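Local coordinates for 33-36 kDa outer membrane protein (Acinetobacter baumannii, PDB 6GIE) that probably forms a beta-barrel channel that lets small solutes cross the bacterial outer membrane, at residues Ala190-Lys196 with Phe210-Phe216. Numbering follows the deposited sequence.
Sequences AVTARTK and FEAFGVF
Two neighbouring staves of the porin beta-barrel meet here as an antiparallel hairpin, V191 facing F216 at one end and K196 facing E211 at the other. The short strand axes approach to 4.8 Å with their N-to-C directions 164° apart. Reciprocal backbone bonds join the pairs V191-F216, A193-G214 and T195-A212; in the middle pair, G214 N donates to A193 O over 2.9 Å in an almost straight line (N-H...O 179°).

The face bearing R194, K196 and E211 probably lines the barrel interior, consistent with the further salt bridges from R194 NE to E140 and from K196 NZ to E65. E211 sends its carboxylate between the two basic side chains. K196 NZ reaches E211 OE2 at 3.1 Å, coming from above the carboxylate plane, while the lysine chain runs across the glutamate and touches E211 CG through its own CG. On the other oxygen, R194 NH1 makes only a long salt bridge to E211 OE1, 3.8 Å. Although the arginine is the more distant partner, the nearby cationic groups would probably favour the ionised form of E211.

R194 has CG between its backbone N and carbonyl carbon (chi1 75°), and from there the extended chain carries CD to the edge of the F213 ring, in its plane, with R194 CB 3.6 Å from F213 CD1.

The opposite face, carrying V191, A193, T195 and F216, probably forms part of the barrel's outer surface, as the exposure of V191 and F216 indicates. There the F216 ring turns its edge to A193 CB, which F216 CE2 approaches to 4.2 Å. Further along, a water lies 2.9 Å from T195 OG1 and donates a weak bond to F210 O.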
ATOM      1  N   ALA A 190     -17.713   0.501   8.556  1.00 36.10           N
ATOM      2  CA  ALA A 190     -17.022  -0.760   8.751  1.00 34.89           C
ATOM      3  C   ALA A 190     -15.854  -0.672   9.734  1.00 31.91           C
ATOM      4  O   ALA A 190     -15.216   0.377   9.872  1.00 30.15           O
ATOM      5  CB  ALA A 190     -16.546  -1.308   7.421  1.00 34.28           C
ATOM      6  N   VAL A 191     -15.607  -1.769  10.435  1.00 30.07           N
ATOM      7  CA  VAL A 191     -14.441  -1.904  11.279  1.00 30.14           C
ATOM      8  C   VAL A 191     -13.396  -2.529  10.399  1.00 30.28           C
ATOM      9  O   VAL A 191     -13.718  -3.355   9.540  1.00 29.03           O
ATOM     10  CB  VAL A 191     -14.689  -2.878  12.460  1.00 32.88           C
ATOM     11  CG1 VAL A 191     -13.445  -2.958  13.342  1.00 33.00           C
ATOM     12  CG2 VAL A 191     -15.912  -2.447  13.253  1.00 35.25           C
ATOM     13  N   THR A 192     -12.135  -2.178  10.605  1.00 31.83           N
ATOM     14  CA  THR A 192     -11.089  -2.805   9.819  1.00 28.31           C
ATOM     15  C   THR A 192     -10.012  -3.325  10.694  1.00 26.17           C
ATOM     16  O   THR A 192      -9.820  -2.868  11.841  1.00 22.77           O
ATOM     17  CB  THR A 192     -10.442  -1.809   8.871  1.00 32.01           C
ATOM     18  OG1 THR A 192      -9.811  -0.770   9.635  1.00 27.63           O
ATOM     19  CG2 THR A 192     -11.505  -1.218   7.939  1.00 34.97           C
ATOM     20  N   ALA A 193      -9.263  -4.263  10.139  1.00 23.58           N
ATOM     21  CA  ALA A 193      -8.109  -4.798  10.842  1.00 24.06           C
ATOM     22  C   ALA A 193      -7.091  -5.032   9.831  1.00 24.15           C
ATOM     23  O   ALA A 193      -7.415  -5.499   8.707  1.00 25.80           O
ATOM     24  CB  ALA A 193      -8.414  -6.130  11.539  1.00 24.64           C
ATOM     25  N   ARG A 194      -5.838  -4.795  10.218  1.00 22.44           N
ATOM     26  CA  ARG A 194      -4.788  -5.208   9.338  1.00 21.73           C
ATOM     27  C   ARG A 194      -3.435  -5.439   9.987  1.00 20.60           C
ATOM     28  O   ARG A 194      -3.080  -4.880  11.061  1.00 16.96           O
ATOM     29  CB  ARG A 194      -4.696  -4.175   8.193  1.00 27.08           C
ATOM     30  CG  ARG A 194      -4.062  -2.852   8.493  1.00 24.80           C
ATOM     31  CD  ARG A 194      -3.860  -2.006   7.194  1.00 27.40           C
ATOM     32  NE  ARG A 194      -3.299  -0.719   7.629  1.00 19.35           N
ATOM     33  CZ  ARG A 194      -2.013  -0.463   7.686  1.00 18.55           C
ATOM     34  NH1 ARG A 194      -1.127  -1.306   7.197  1.00 23.09           N
ATOM     35  NH2 ARG A 194      -1.595   0.682   8.166  1.00 21.00           N
ATOM     36  N   THR A 195      -2.618  -6.166   9.244  1.00 17.17           N
ATOM     37  CA  THR A 195      -1.284  -6.450   9.705  1.00 16.75           C
ATOM     38  C   THR A 195      -0.298  -6.237   8.615  1.00 14.30           C
ATOM     39  O   THR A 195      -0.659  -6.357   7.471  1.00 12.20           O
ATOM     40  CB  THR A 195      -1.138  -7.910  10.187  1.00 19.19           C
ATOM     41  OG1 THR A 195      -1.342  -8.806   9.115  1.00 19.44           O
ATOM     42  CG2 THR A 195      -2.112  -8.219  11.246  1.00 21.18           C
ATOM     43  N   LYS A 196       0.926  -5.891   8.998  1.00 13.59           N
ATOM     44  CA  LYS A 196       2.003  -5.764   8.086  1.00 14.81           C
ATOM     45  C   LYS A 196       3.324  -6.271   8.637  1.00 13.71           C
ATOM     46  O   LYS A 196       3.728  -5.930   9.754  1.00 12.14           O
ATOM     47  CB  LYS A 196       2.206  -4.275   7.699  1.00 18.39           C
ATOM     48  CG  LYS A 196       3.143  -4.045   6.474  1.00 18.30           C
ATOM     49  CD  LYS A 196       3.072  -2.542   6.065  1.00 25.23           C
ATOM     50  CE  LYS A 196       4.181  -2.035   5.181  1.00 22.52           C
ATOM     51  NZ  LYS A 196       4.094  -2.686   3.872  1.00 21.23           N
ATOM     52  N   PHE A 210       4.647  -9.165   4.035  1.00 14.30           N
ATOM     53  CA  PHE A 210       3.295  -9.678   4.035  1.00 14.99           C
ATOM     54  C   PHE A 210       2.425  -8.581   4.531  1.00 16.65           C
ATOM     55  O   PHE A 210       2.818  -7.839   5.515  1.00 16.57           O
ATOM     56  CB  PHE A 210       3.077 -10.890   5.006  1.00 15.54           C
ATOM     57  CG  PHE A 210       3.988 -12.052   4.789  1.00 19.15           C
ATOM     58  CD1 PHE A 210       3.826 -12.920   3.704  1.00 24.05           C
ATOM     59  CD2 PHE A 210       4.982 -12.361   5.729  1.00 22.90           C
ATOM     60  CE1 PHE A 210       4.660 -14.045   3.554  1.00 23.31           C
ATOM     61  CE2 PHE A 210       5.794 -13.465   5.600  1.00 22.07           C
ATOM     62  CZ  PHE A 210       5.653 -14.288   4.494  1.00 23.45           C
ATOM     63  N   GLU A 211       1.232  -8.531   3.947  1.00 15.83           N
ATOM     64  CA  GLU A 211       0.143  -7.637   4.403  1.00 19.08           C
ATOM     65  C   GLU A 211      -1.204  -8.366   4.269  1.00 17.23           C
ATOM     66  O   GLU A 211      -1.500  -9.025   3.236  1.00 17.37           O
ATOM     67  CB  GLU A 211       0.041  -6.336   3.534  1.00 18.73           C
ATOM     68  CG  GLU A 211       0.992  -5.246   3.890  1.00 27.23           C
ATOM     69  CD  GLU A 211       0.522  -3.818   3.518  1.00 36.14           C
ATOM     70  OE1 GLU A 211      -0.541  -3.327   3.995  1.00 43.07           O
ATOM     71  OE2 GLU A 211       1.270  -3.151   2.787  1.00 45.35           O
ATOM     72  N   ALA A 212      -2.027  -8.213   5.277  1.00 17.60           N
ATOM     73  CA  ALA A 212      -3.346  -8.829   5.328  1.00 20.17           C
ATOM     74  C   ALA A 212      -4.331  -7.806   5.859  1.00 20.87           C
ATOM     75  O   ALA A 212      -3.948  -6.880   6.620  1.00 19.17           O
ATOM     76  CB  ALA A 212      -3.312 -10.041   6.247  1.00 22.35           C
ATOM     77  N   PHE A 213      -5.580  -7.953   5.434  1.00 24.32           N
ATOM     78  CA  PHE A 213      -6.602  -6.900   5.557  1.00 27.90           C
ATOM     79  C   PHE A 213      -7.898  -7.594   5.705  1.00 26.99           C
ATOM     80  O   PHE A 213      -8.217  -8.536   4.925  1.00 23.38           O
ATOM     81  CB  PHE A 213      -6.665  -6.040   4.274  1.00 44.62           C
ATOM     82  CG  PHE A 213      -7.335  -4.687   4.453  1.00 69.93           C
ATOM     83  CD1 PHE A 213      -6.735  -3.676   5.210  1.00 73.22           C
ATOM     84  CD2 PHE A 213      -8.544  -4.394   3.821  1.00 87.64           C
ATOM     85  CE1 PHE A 213      -7.339  -2.425   5.365  1.00 75.18           C
ATOM     86  CE2 PHE A 213      -9.139  -3.137   3.962  1.00 66.44           C
ATOM     87  CZ  PHE A 213      -8.540  -2.154   4.735  1.00 62.67           C
ATOM     88  N   GLY A 214      -8.636  -7.169   6.731  1.00 26.44           N
ATOM     89  CA  GLY A 214     -10.033  -7.547   6.889  1.00 27.06           C
ATOM     90  C   GLY A 214     -10.910  -6.319   7.070  1.00 29.68           C
ATOM     91  O   GLY A 214     -10.542  -5.371   7.754  1.00 25.34           O
ATOM     92  N   VAL A 215     -12.072  -6.362   6.418  1.00 32.34           N
ATOM     93  CA  VAL A 215     -13.083  -5.334   6.489  1.00 33.43           C
ATOM     94  C   VAL A 215     -14.350  -6.019   6.909  1.00 36.02           C
ATOM     95  O   VAL A 215     -14.828  -6.926   6.202  1.00 34.13           O
ATOM     96  CB  VAL A 215     -13.339  -4.688   5.120  1.00 38.30           C
ATOM     97  CG1 VAL A 215     -14.496  -3.682   5.216  1.00 43.19           C
ATOM     98  CG2 VAL A 215     -12.082  -4.011   4.622  1.00 40.42           C
ATOM     99  N   PHE A 216     -14.892  -5.579   8.049  1.00 34.50           N
ATOM    100  CA  PHE A 216     -15.990  -6.276   8.742  1.00 38.12           C
ATOM    101  C   PHE A 216     -17.217  -5.368   8.809  1.00 39.99           C
ATOM    102  O   PHE A 216     -17.179  -4.327   9.455  1.00 36.82           O
ATOM    103  CB  PHE A 216     -15.562  -6.674  10.179  1.00 36.36           C
ATOM    104  CG  PHE A 216     -14.365  -7.573  10.212  1.00 35.69           C
ATOM    105  CD1 PHE A 216     -14.503  -8.958  10.167  1.00 35.77           C
ATOM    106  CD2 PHE A 216     -13.091  -7.041  10.276  1.00 35.72           C
ATOM    107  CE1 PHE A 216     -13.381  -9.778  10.160  1.00 34.60           C
ATOM    108  CE2 PHE A 216     -11.973  -7.859  10.279  1.00 35.21           C
ATOM    109  CZ  PHE A 216     -12.124  -9.236  10.241  1.00 31.30           C
TER
HETATM  110  O   HOH W   1       1.143  -9.375   7.737  1.00 35.07           O